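Local coordinates for catechol 2,3-dioxygenase (Pseudomonas sp. KL28, PDB 3HQ0), which probably catalyses the iron(II)-dependent extradiol cleavage of catechol by dioxygen to 2-hydroxy-6-oxohexa-2,4-dienoate, acting as a homotetramer, at residues Gln151-Leu156 and Ser218-Ser223; Gly105-Phe110 and Leu117-Ala122; His11-Val16 and Ile57-Asp62. All coordinates share one frame; numbering follows the deposited sequence.

How the contacts relate
All three contacts are strand pairings and all are largely buried, but they lie in two different sheets. Contacts 2 and 3 share the N-terminal sheet, where strand 65-73 runs between their strands 117-121 and 9-16; contact 1 lies in the C-terminal sheet, nearest the centre of the chain. Only contact 1 binds iron, through a histidine held by a carboxylate. Contact 2 is an antiparallel hairpin and contact 3 a parallel pair, each with charged groups on one face and mainly apolar side chains on the other. Glu119 of contact 2 reaches His11 of contact 3, whose backbone in turn packs against Leu152 of contact 1 between the two sheets.

Contact 1: residues Gln151-Leu156 and Ser218-Ser223; sequences QLDHCL and SFLLES. With FE (Fe (III) ion), chain E.
His154 and Ser218 meet at the iron site of the C-terminal sheet, whose curved strands belong to the vicinal oxygen chelate fold of extradiol dioxygenases. Strands 151-159 and 213-220 run antiparallel here, the axes of the paired segments 139° apart. The His154 NE2 atom binds the iron(III) ion at 2.2 Å, and His216 and Glu267 supply the other two protein ligands. With CG lodged between the backbone N and the carbonyl carbon (chi1 65°), the imidazole turns one face to Ser218, whose CB lies over it, displaced toward the rim and 3.2 Å from His154 CE1. The other ring nitrogen fixes the rotation of the ring: His154 ND1 donates to Asp153 OD2 at 2.8 Å, in the ring plane and to the anti lone pair of the oxygen. This carboxylate contact probably makes the imidazole a stronger electron donor to the metal. Asp153 is itself positioned by Gln151, whose NE2 donates to OD1 from the anti side, well out of the carboxylate plane. The Gln151 side chain runs out extended alongside Leu220, both pointing the same way, so that the amide rests near Leu220 CD2, while Asp153 OD1 lies close to Leu220 CB. On the other face of the sheet Leu152 CD1 approaches Phe219 CZ at 4.2 Å. Backbone bonds join the strands, the Asp153 N to Ser218 O and Ser218 N to His154 O pairs both spanning 2.7 Å. Beyond the two strands, Phe219 packs edge-to-face with Tyr56, and Gln151 and Leu220 rest on His274 of a neighbouring subunit. The hydroxyl of Ser218 belongs to the second shell: its OG, trans to the backbone N (chi1 176°), is hydrogen-bonded to OE1 of the iron ligand Glu267.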
loop_
_atom_site.group_PDB
_atom_site.type_symbol
_atom_site.label_atom_id
_atom_site.label_comp_id
_atom_site.label_asym_id
_atom_site.label_seq_id
_atom_site.Cartn_x
_atom_site.Cartn_y
_atom_site.Cartn_z
ATOM N N GLN A 151 -4.004 -9.513 -15.738
ATOM C CA GLN A 151 -3.656 -10.562 -16.700
ATOM C C GLN A 151 -3.891 -11.981 -16.190
ATOM O O GLN A 151 -3.964 -12.220 -14.978
ATOM C CB GLN A 151 -2.182 -10.444 -17.126
ATOM C CG GLN A 151 -1.185 -10.590 -15.980
ATOM C CD GLN A 151 0.264 -10.715 -16.450
ATOM O OE1 GLN A 151 0.718 -9.973 -17.327
ATOM N NE2 GLN A 151 0.997 -11.645 -15.853
ATOM N N LEU A 152 -4.032 -12.913 -17.134
ATOM C CA LEU A 152 -4.184 -14.323 -16.804
ATOM C C LEU A 152 -2.741 -14.656 -16.498
ATOM O O LEU A 152 -1.902 -14.687 -17.399
ATOM C CB LEU A 152 -4.648 -15.127 -18.015
ATOM C CG LEU A 152 -4.518 -16.645 -17.859
ATOM C CD1 LEU A 152 -5.502 -17.141 -16.808
ATOM C CD2 LEU A 152 -4.782 -17.329 -19.202
ATOM N N ASP A 153 -2.444 -14.882 -15.228
ATOM C CA ASP A 153 -1.069 -15.121 -14.811
ATOM C C ASP A 153 -0.550 -16.533 -15.032
ATOM O O ASP A 153 0.561 -16.725 -15.524
ATOM C CB ASP A 153 -0.924 -14.743 -13.340
ATOM C CG ASP A 153 0.495 -14.456 -12.962
ATOM O OD1 ASP A 153 0.966 -13.327 -13.237
ATOM O OD2 ASP A 153 1.142 -15.364 -12.407
ATOM N N HIS A 154 -1.349 -17.520 -14.654
ATOM C CA HIS A 154 -0.957 -18.921 -14.806
ATOM C C HIS A 154 -2.097 -19.773 -14.300
ATOM O O HIS A 154 -3.196 -19.280 -14.049
ATOM C CB HIS A 154 0.295 -19.236 -13.967
ATOM C CG HIS A 154 0.073 -19.125 -12.487
ATOM N ND1 HIS A 154 0.194 -17.932 -11.801
ATOM C CD2 HIS A 154 -0.367 -20.030 -11.580
ATOM C CE1 HIS A 154 -0.165 -18.107 -10.544
ATOM N NE2 HIS A 154 -0.513 -19.370 -10.384
ATOM N N CYS A 155 -1.834 -21.061 -14.166
ATOM C CA CYS A 155 -2.806 -21.986 -13.618
ATOM C C CYS A 155 -1.982 -23.057 -12.912
ATOM O O CYS A 155 -0.761 -23.132 -13.090
ATOM C CB CYS A 155 -3.691 -22.598 -14.720
ATOM S SG CYS A 155 -2.913 -23.835 -15.767
ATOM N N LEU A 156 -2.624 -23.849 -12.065
ATOM C CA LEU A 156 -1.917 -24.910 -11.370
ATOM C C LEU A 156 -2.749 -26.154 -11.591
ATOM O O LEU A 156 -3.900 -26.219 -11.162
ATOM C CB LEU A 156 -1.781 -24.596 -9.874
ATOM C CG LEU A 156 -0.955 -25.620 -9.080
ATOM C CD1 LEU A 156 -0.398 -24.983 -7.819
ATOM C CD2 LEU A 156 -1.812 -26.815 -8.740
ATOM N N SER A 218 -5.074 -18.435 -12.375
ATOM C CA SER A 218 -4.700 -17.264 -11.587
ATOM C C SER A 218 -4.697 -15.933 -12.307
ATOM O O SER A 218 -4.332 -15.844 -13.483
ATOM C CB SER A 218 -3.330 -17.488 -10.937
ATOM O OG SER A 218 -2.915 -16.324 -10.244
ATOM N N PHE A 219 -5.092 -14.893 -11.571
ATOM C CA PHE A 219 -5.152 -13.533 -12.098
ATOM C C PHE A 219 -4.325 -12.557 -11.262
ATOM O O PHE A 219 -4.459 -12.488 -10.039
ATOM C CB PHE A 219 -6.612 -13.072 -12.182
ATOM C CG PHE A 219 -7.444 -13.905 -13.110
ATOM C CD1 PHE A 219 -7.995 -15.103 -12.684
ATOM C CD2 PHE A 219 -7.620 -13.518 -14.441
ATOM C CE1 PHE A 219 -8.713 -15.919 -13.568
ATOM C CE2 PHE A 219 -8.330 -14.319 -15.332
ATOM C CZ PHE A 219 -8.880 -15.525 -14.895
ATOM N N LEU A 220 -3.476 -11.798 -11.948
ATOM C CA LEU A 220 -2.574 -10.840 -11.314
ATOM C C LEU A 220 -3.204 -9.496 -10.964
ATOM O O LEU A 220 -3.949 -8.930 -11.762
ATOM C CB LEU A 220 -1.364 -10.612 -12.224
ATOM C CG LEU A 220 -0.303 -9.629 -11.736
ATOM C CD1 LEU A 220 0.328 -10.143 -10.440
ATOM C CD2 LEU A 220 0.758 -9.475 -12.825
ATOM N N LEU A 221 -2.888 -8.992 -9.773
ATOM C CA LEU A 221 -3.406 -7.703 -9.304
ATOM C C LEU A 221 -2.248 -6.714 -9.180
ATOM O O LEU A 221 -1.091 -7.120 -9.071
ATOM C CB LEU A 221 -4.124 -7.865 -7.951
ATOM C CG LEU A 221 -5.655 -7.996 -7.962
ATOM C CD1 LEU A 221 -6.114 -8.912 -9.088
ATOM C CD2 LEU A 221 -6.138 -8.503 -6.615
ATOM N N GLU A 222 -2.571 -5.420 -9.189
ATOM C CA GLU A 222 -1.572 -4.347 -9.127
ATOM C C GLU A 222 -0.805 -4.146 -7.825
ATOM O O GLU A 222 0.376 -3.802 -7.852
ATOM C CB GLU A 222 -2.225 -3.018 -9.509
ATOM C CG GLU A 222 -2.465 -2.819 -11.000
ATOM C CD GLU A 222 -3.175 -1.508 -11.307
ATOM O OE1 GLU A 222 -2.963 -0.522 -10.562
ATOM O OE2 GLU A 222 -3.937 -1.455 -12.296
ATOM N N SER A 223 -1.459 -4.350 -6.687
ATOM C CA SER A 223 -0.801 -4.141 -5.400
ATOM C C SER A 223 -1.409 -4.986 -4.307
ATOM O O SER A 223 -2.382 -5.696 -4.532
ATOM C CB SER A 223 -0.929 -2.678 -4.990
ATOM O OG SER A 223 -2.296 -2.346 -4.771
HETATM FE FE FE E . -1.265 -19.672 -8.373
#

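Contact 2: residues Gly105-Phe110 and Leu117-Ala122; sequences GERVRF and LIELYA
Arg107 and Arg109 close on Glu119 from two directions across the beta hairpin of strands 107-111 and 117-121, near one end of the N-terminal sheet, next to the outermost strand 94-96. Arg109 lies alongside Glu119, its chain bending only at chi3 (-60°), which brings the guanidinium side-on to the carboxylate. NE and NH2 both grip one oxygen: Arg109 NH2 stands 2.7 Å from Glu119 OE2, and the two groups are nearly coplanar. Arg107 instead crosses Glu119 with its guanidinium plane turned 72° from the carboxylate; NH1 is placed to bond OE1, though its position is less sure, while NH2 is bound by Glu100. His11 is a further partner of Glu119 OE1.

The opposite face is the tightly packed part. Ile118 CB lies over the face of the Phe110 ring, 4.0 Å from its centroid, in a CH-pi contact, and Phe110 CE2, at the ring edge, lies 4.1 Å from Leu120 CD2. Val108 pairs with Leu120 across the strands, and Leu79 and Leu86 of helix 76-89 cover this face. Paired backbone bonds hold the residues in place, among them Val108 N to Leu120 O at 2.8 Å.

Toward Gly105 and Ala122 the pairing loosens. A water bridges Glu106 O and Ala122 N, donating to Glu106 O at 2.9 Å, and Glu106, partly exposed, pairs its OE1 with Arg95. With two arginines close by, buried Glu119 probably stays ionised, its charge balanced by theirs.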
loop_
_atom_site.group_PDB
_atom_site.type_symbol
_atom_site.label_atom_id
_atom_site.label_comp_id
_atom_site.label_asym_id
_atom_site.label_seq_id
_atom_site.Cartn_x
_atom_site.Cartn_y
_atom_site.Cartn_z
ATOM N N GLY A 105 -6.173 -17.630 -34.238
ATOM C CA GLY A 105 -5.571 -18.376 -35.325
ATOM C C GLY A 105 -5.588 -19.854 -35.001
ATOM O O GLY A 105 -6.126 -20.259 -33.968
ATOM N N GLU A 106 -4.991 -20.674 -35.861
ATOM C CA GLU A 106 -4.991 -22.107 -35.606
ATOM C C GLU A 106 -4.150 -22.439 -34.375
ATOM O O GLU A 106 -3.269 -21.673 -33.986
ATOM C CB GLU A 106 -4.484 -22.860 -36.837
ATOM C CG GLU A 106 -3.021 -22.678 -37.136
ATOM C CD GLU A 106 -2.617 -23.390 -38.418
ATOM O OE1 GLU A 106 -3.201 -24.449 -38.722
ATOM O OE2 GLU A 106 -1.709 -22.897 -39.112
ATOM N N ARG A 107 -4.430 -23.576 -33.752
ATOM C CA ARG A 107 -3.700 -23.961 -32.555
ATOM C C ARG A 107 -3.154 -25.377 -32.581
ATOM O O ARG A 107 -3.763 -26.289 -33.151
ATOM C CB ARG A 107 -4.597 -23.820 -31.334
ATOM C CG ARG A 107 -5.107 -22.420 -31.082
ATOM C CD ARG A 107 -6.365 -22.506 -30.249
ATOM N NE ARG A 107 -7.550 -22.670 -31.080
ATOM C CZ ARG A 107 -8.711 -23.172 -30.661
ATOM N NH1 ARG A 107 -8.860 -23.584 -29.409
ATOM N NH2 ARG A 107 -9.738 -23.236 -31.499
ATOM N N VAL A 108 -2.001 -25.554 -31.944
ATOM C CA VAL A 108 -1.373 -26.858 -31.836
ATOM C C VAL A 108 -1.763 -27.434 -30.481
ATOM O O VAL A 108 -1.318 -26.952 -29.439
ATOM C CB VAL A 108 0.158 -26.748 -31.929
ATOM C CG1 VAL A 108 0.798 -28.079 -31.556
ATOM C CG2 VAL A 108 0.555 -26.345 -33.347
ATOM N N ARG A 109 -2.608 -28.461 -30.487
ATOM C CA ARG A 109 -3.053 -29.069 -29.236
ATOM C C ARG A 109 -2.438 -30.430 -29.000
ATOM O O ARG A 109 -2.168 -31.179 -29.943
ATOM C CB ARG A 109 -4.580 -29.216 -29.214
ATOM C CG ARG A 109 -5.097 -29.877 -27.939
ATOM C CD ARG A 109 -6.598 -29.994 -27.934
ATOM N NE ARG A 109 -7.257 -28.697 -28.033
ATOM C CZ ARG A 109 -8.560 -28.551 -28.243
ATOM N NH1 ARG A 109 -9.330 -29.626 -28.371
ATOM N NH2 ARG A 109 -9.092 -27.341 -28.347
ATOM N N PHE A 110 -2.219 -30.740 -27.726
ATOM C CA PHE A 110 -1.659 -32.018 -27.335
ATOM C C PHE A 110 -2.026 -32.302 -25.893
ATOM O O PHE A 110 -2.375 -31.393 -25.133
ATOM C CB PHE A 110 -0.138 -32.022 -27.528
ATOM C CG PHE A 110 0.589 -31.017 -26.690
ATOM C CD1 PHE A 110 1.067 -31.357 -25.428
ATOM C CD2 PHE A 110 0.813 -29.728 -27.168
ATOM C CE1 PHE A 110 1.767 -30.419 -24.651
ATOM C CE2 PHE A 110 1.511 -28.783 -26.393
ATOM C CZ PHE A 110 1.985 -29.132 -25.140
ATOM N N LEU A 117 -4.929 -30.868 -21.401
ATOM C CA LEU A 117 -4.735 -30.481 -22.791
ATOM C C LEU A 117 -4.086 -29.100 -22.871
ATOM O O LEU A 117 -4.590 -28.132 -22.308
ATOM C CB LEU A 117 -6.075 -30.482 -23.526
ATOM C CG LEU A 117 -6.838 -31.818 -23.474
ATOM C CD1 LEU A 117 -8.179 -31.657 -24.160
ATOM C CD2 LEU A 117 -6.034 -32.918 -24.146
ATOM N N ILE A 118 -2.953 -29.018 -23.556
ATOM C CA ILE A 118 -2.247 -27.750 -23.700
ATOM C C ILE A 118 -2.264 -27.340 -25.166
ATOM O O ILE A 118 -2.135 -28.193 -26.045
ATOM C CB ILE A 118 -0.772 -27.870 -23.257
ATOM C CG1 ILE A 118 -0.688 -28.464 -21.852
ATOM C CG2 ILE A 118 -0.090 -26.505 -23.356
ATOM C CD1 ILE A 118 -1.319 -27.605 -20.754
ATOM N N GLU A 119 -2.426 -26.041 -25.416
ATOM C CA GLU A 119 -2.458 -25.492 -26.771
ATOM C C GLU A 119 -1.390 -24.428 -26.950
ATOM O O GLU A 119 -0.985 -23.767 -25.993
ATOM C CB GLU A 119 -3.787 -24.794 -27.078
ATOM C CG GLU A 119 -5.048 -25.574 -26.835
ATOM C CD GLU A 119 -6.220 -24.966 -27.585
ATOM O OE1 GLU A 119 -6.382 -23.727 -27.560
ATOM O OE2 GLU A 119 -6.982 -25.723 -28.205
ATOM N N LEU A 120 -0.968 -24.256 -28.195
ATOM C CA LEU A 120 0.015 -23.251 -28.574
ATOM C C LEU A 120 -0.570 -22.527 -29.787
ATOM O O LEU A 120 -1.145 -23.159 -30.667
ATOM C CB LEU A 120 1.342 -23.912 -28.965
ATOM C CG LEU A 120 2.427 -24.238 -27.930
ATOM C CD1 LEU A 120 1.877 -24.331 -26.525
ATOM C CD2 LEU A 120 3.109 -25.528 -28.355
ATOM N N TYR A 121 -0.458 -21.206 -29.819
ATOM C CA TYR A 121 -0.950 -20.443 -30.955
ATOM C C TYR A 121 -0.096 -19.197 -31.124
ATOM O O TYR A 121 0.492 -18.695 -30.168
ATOM C CB TYR A 121 -2.433 -20.066 -30.785
ATOM C CG TYR A 121 -2.745 -19.134 -29.629
ATOM C CD1 TYR A 121 -2.984 -19.633 -28.349
ATOM C CD2 TYR A 121 -2.796 -17.748 -29.818
ATOM C CE1 TYR A 121 -3.263 -18.780 -27.282
ATOM C CE2 TYR A 121 -3.074 -16.884 -28.757
ATOM C CZ TYR A 121 -3.306 -17.410 -27.491
ATOM O OH TYR A 121 -3.585 -16.570 -26.436
ATOM N N ALA A 122 -0.020 -18.699 -32.347
ATOM C CA ALA A 122 0.786 -17.523 -32.619
ATOM C C ALA A 122 -0.041 -16.276 -32.900
ATOM O O ALA A 122 0.444 -15.164 -32.731
ATOM C CB ALA A 122 1.717 -17.802 -33.790
HETATM O O HOH W 1 -1.912 -19.166 -34.382
#

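Contact 3: residues His11-Val16 and Ile57-Asp62; sequences HAQVRV and IIREAD
Gln13 pairs with Ile57 where strands 9-16 and 56-60 run parallel in the N-terminal sheet of the vicinal oxygen chelate fold; their side chains cross on one face of the sheet, Gln13 OE1 lying 3.8 Å from Ile57 CG2. Five backbone bonds satisfy the pair in turn: Ile57 N to Ala12 O (3.0 Å), Val14 N to Ile57 O (2.8 Å), Arg59 N to Val14 O, Val16 N to Arg59 O and Ala61 N to Val16 O. The last, at 3.2 Å, still continues the pairing into the loop.

On the same face Arg59 starts with CG trans to its backbone N (chi1 -178°) and bends at chi3, bringing Arg59 NH2 to 3.2 Å from Arg15 CD. The two arginines lie side by side around one carboxylate, that of Asp67: its OD2 takes Arg59 NE and Gln13 NE2, its OD1 Arg15 NH1. Gln13 OE1 accepts from Arg42 NH2, Arg15 NE donates to Thr63 O, and His11 ND1 is bound by Lys124 NZ.

Val16 and Ile58 lie on the other face, where helix 19-29 packs on Ile58. Across the strands Val16 CG2 meets Ile58 CB at 4.0 Å.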
loop_
_atom_site.group_PDB
_atom_site.type_symbol
_atom_site.label_atom_id
_atom_site.label_comp_id
_atom_site.label_asym_id
_atom_site.label_seq_id
_atom_site.Cartn_x
_atom_site.Cartn_y
_atom_site.Cartn_z
ATOM N N HIS A 11 -4.714 -18.483 -23.026
ATOM C CA HIS A 11 -6.109 -18.647 -22.666
ATOM C C HIS A 11 -6.371 -19.938 -21.920
ATOM O O HIS A 11 -5.595 -20.896 -21.982
ATOM C CB HIS A 11 -7.020 -18.550 -23.910
ATOM C CG HIS A 11 -6.697 -19.531 -24.995
ATOM N ND1 HIS A 11 -6.583 -19.157 -26.316
ATOM C CD2 HIS A 11 -6.505 -20.872 -24.968
ATOM C CE1 HIS A 11 -6.335 -20.225 -27.056
ATOM N NE2 HIS A 11 -6.283 -21.279 -26.262
ATOM N N ALA A 12 -7.469 -19.932 -21.182
ATOM C CA ALA A 12 -7.904 -21.092 -20.419
ATOM C C ALA A 12 -9.402 -21.213 -20.646
ATOM O O ALA A 12 -10.143 -20.256 -20.415
ATOM C CB ALA A 12 -7.624 -20.887 -18.943
ATOM N N GLN A 13 -9.844 -22.373 -21.121
ATOM C CA GLN A 13 -11.264 -22.585 -21.333
ATOM C C GLN A 13 -11.731 -23.443 -20.183
ATOM O O GLN A 13 -11.298 -24.588 -20.025
ATOM C CB GLN A 13 -11.547 -23.291 -22.656
ATOM C CG GLN A 13 -13.021 -23.612 -22.808
ATOM C CD GLN A 13 -13.392 -24.032 -24.206
ATOM O OE1 GLN A 13 -13.296 -23.247 -25.144
ATOM N NE2 GLN A 13 -13.826 -25.282 -24.354
ATOM N N VAL A 14 -12.620 -22.870 -19.382
ATOM C CA VAL A 14 -13.147 -23.522 -18.204
ATOM C C VAL A 14 -14.623 -23.833 -18.378
ATOM O O VAL A 14 -15.331 -23.122 -19.082
ATOM C CB VAL A 14 -12.946 -22.608 -16.971
ATOM C CG1 VAL A 14 -13.603 -23.213 -15.744
ATOM C CG2 VAL A 14 -11.447 -22.391 -16.738
ATOM N N ARG A 15 -15.066 -24.898 -17.725
ATOM C CA ARG A 15 -16.454 -25.341 -17.787
ATOM C C ARG A 15 -17.256 -24.827 -16.604
ATOM O O ARG A 15 -16.852 -24.997 -15.456
ATOM C CB ARG A 15 -16.531 -26.867 -17.770
ATOM C CG ARG A 15 -15.769 -27.576 -18.868
ATOM C CD ARG A 15 -16.151 -29.043 -18.881
ATOM N NE ARG A 15 -15.683 -29.752 -17.694
ATOM C CZ ARG A 15 -14.436 -30.179 -17.531
ATOM N NH1 ARG A 15 -13.542 -29.965 -18.482
ATOM N NH2 ARG A 15 -14.086 -30.818 -16.425
ATOM N N VAL A 16 -18.405 -24.221 -16.890
ATOM C CA VAL A 16 -19.284 -23.712 -15.842
ATOM C C VAL A 16 -20.647 -24.411 -15.927
ATOM O O VAL A 16 -21.180 -24.600 -17.016
ATOM C CB VAL A 16 -19.462 -22.191 -15.979
ATOM C CG1 VAL A 16 -18.155 -21.502 -15.649
ATOM C CG2 VAL A 16 -19.885 -21.842 -17.393
ATOM N N ILE A 57 -12.175 -18.256 -21.286
ATOM C CA ILE A 57 -13.378 -18.650 -22.021
ATOM C C ILE A 57 -14.199 -19.623 -21.177
ATOM O O ILE A 57 -13.653 -20.560 -20.592
ATOM C CB ILE A 57 -13.019 -19.351 -23.368
ATOM C CG1 ILE A 57 -12.095 -18.461 -24.206
ATOM C CG2 ILE A 57 -14.287 -19.661 -24.163
ATOM C CD1 ILE A 57 -10.643 -18.465 -23.741
ATOM N N ILE A 58 -15.504 -19.392 -21.097
ATOM C CA ILE A 58 -16.366 -20.277 -20.329
ATOM C C ILE A 58 -17.303 -21.058 -21.248
ATOM O O ILE A 58 -17.772 -20.544 -22.260
ATOM C CB ILE A 58 -17.212 -19.502 -19.293
ATOM C CG1 ILE A 58 -18.099 -18.474 -19.996
ATOM C CG2 ILE A 58 -16.289 -18.849 -18.266
ATOM C CD1 ILE A 58 -19.033 -17.738 -19.051
ATOM N N ARG A 59 -17.576 -22.298 -20.872
ATOM C CA ARG A 59 -18.432 -23.169 -21.663
ATOM C C ARG A 59 -19.406 -23.903 -20.749
ATOM O O ARG A 59 -18.989 -24.547 -19.784
ATOM C CB ARG A 59 -17.555 -24.179 -22.418
ATOM C CG ARG A 59 -18.287 -25.134 -23.332
ATOM C CD ARG A 59 -17.293 -26.042 -24.033
ATOM N NE ARG A 59 -16.751 -27.062 -23.139
ATOM C CZ ARG A 59 -17.354 -28.215 -22.866
ATOM N NH1 ARG A 59 -18.524 -28.502 -23.423
ATOM N NH2 ARG A 59 -16.786 -29.084 -22.043
ATOM N N GLU A 60 -20.702 -23.799 -21.037
ATOM C CA GLU A 60 -21.684 -24.495 -20.219
ATOM C C GLU A 60 -21.449 -25.981 -20.436
ATOM O O GLU A 60 -21.344 -26.437 -21.572
ATOM C CB GLU A 60 -23.114 -24.117 -20.628
ATOM C CG GLU A 60 -24.184 -24.738 -19.731
ATOM C CD GLU A 60 -25.577 -24.152 -19.953
ATOM O OE1 GLU A 60 -26.126 -24.299 -21.068
ATOM O OE2 GLU A 60 -26.124 -23.540 -19.008
ATOM N N ALA A 61 -21.354 -26.731 -19.345
ATOM C CA ALA A 61 -21.114 -28.164 -19.424
ATOM C C ALA A 61 -21.683 -28.895 -18.215
ATOM O O ALA A 61 -22.051 -28.272 -17.216
ATOM C CB ALA A 61 -19.616 -28.434 -19.537
ATOM N N ASP A 62 -21.730 -30.221 -18.307
ATOM C CA ASP A 62 -22.260 -31.053 -17.231
ATOM C C ASP A 62 -21.330 -31.115 -16.027
ATOM O O ASP A 62 -21.771 -31.384 -14.908
ATOM C CB ASP A 62 -22.520 -32.477 -17.742
ATOM C CG ASP A 62 -23.468 -32.513 -18.937
ATOM O OD1 ASP A 62 -23.772 -33.624 -19.426
ATOM O OD2 ASP A 62 -23.908 -31.431 -19.390
#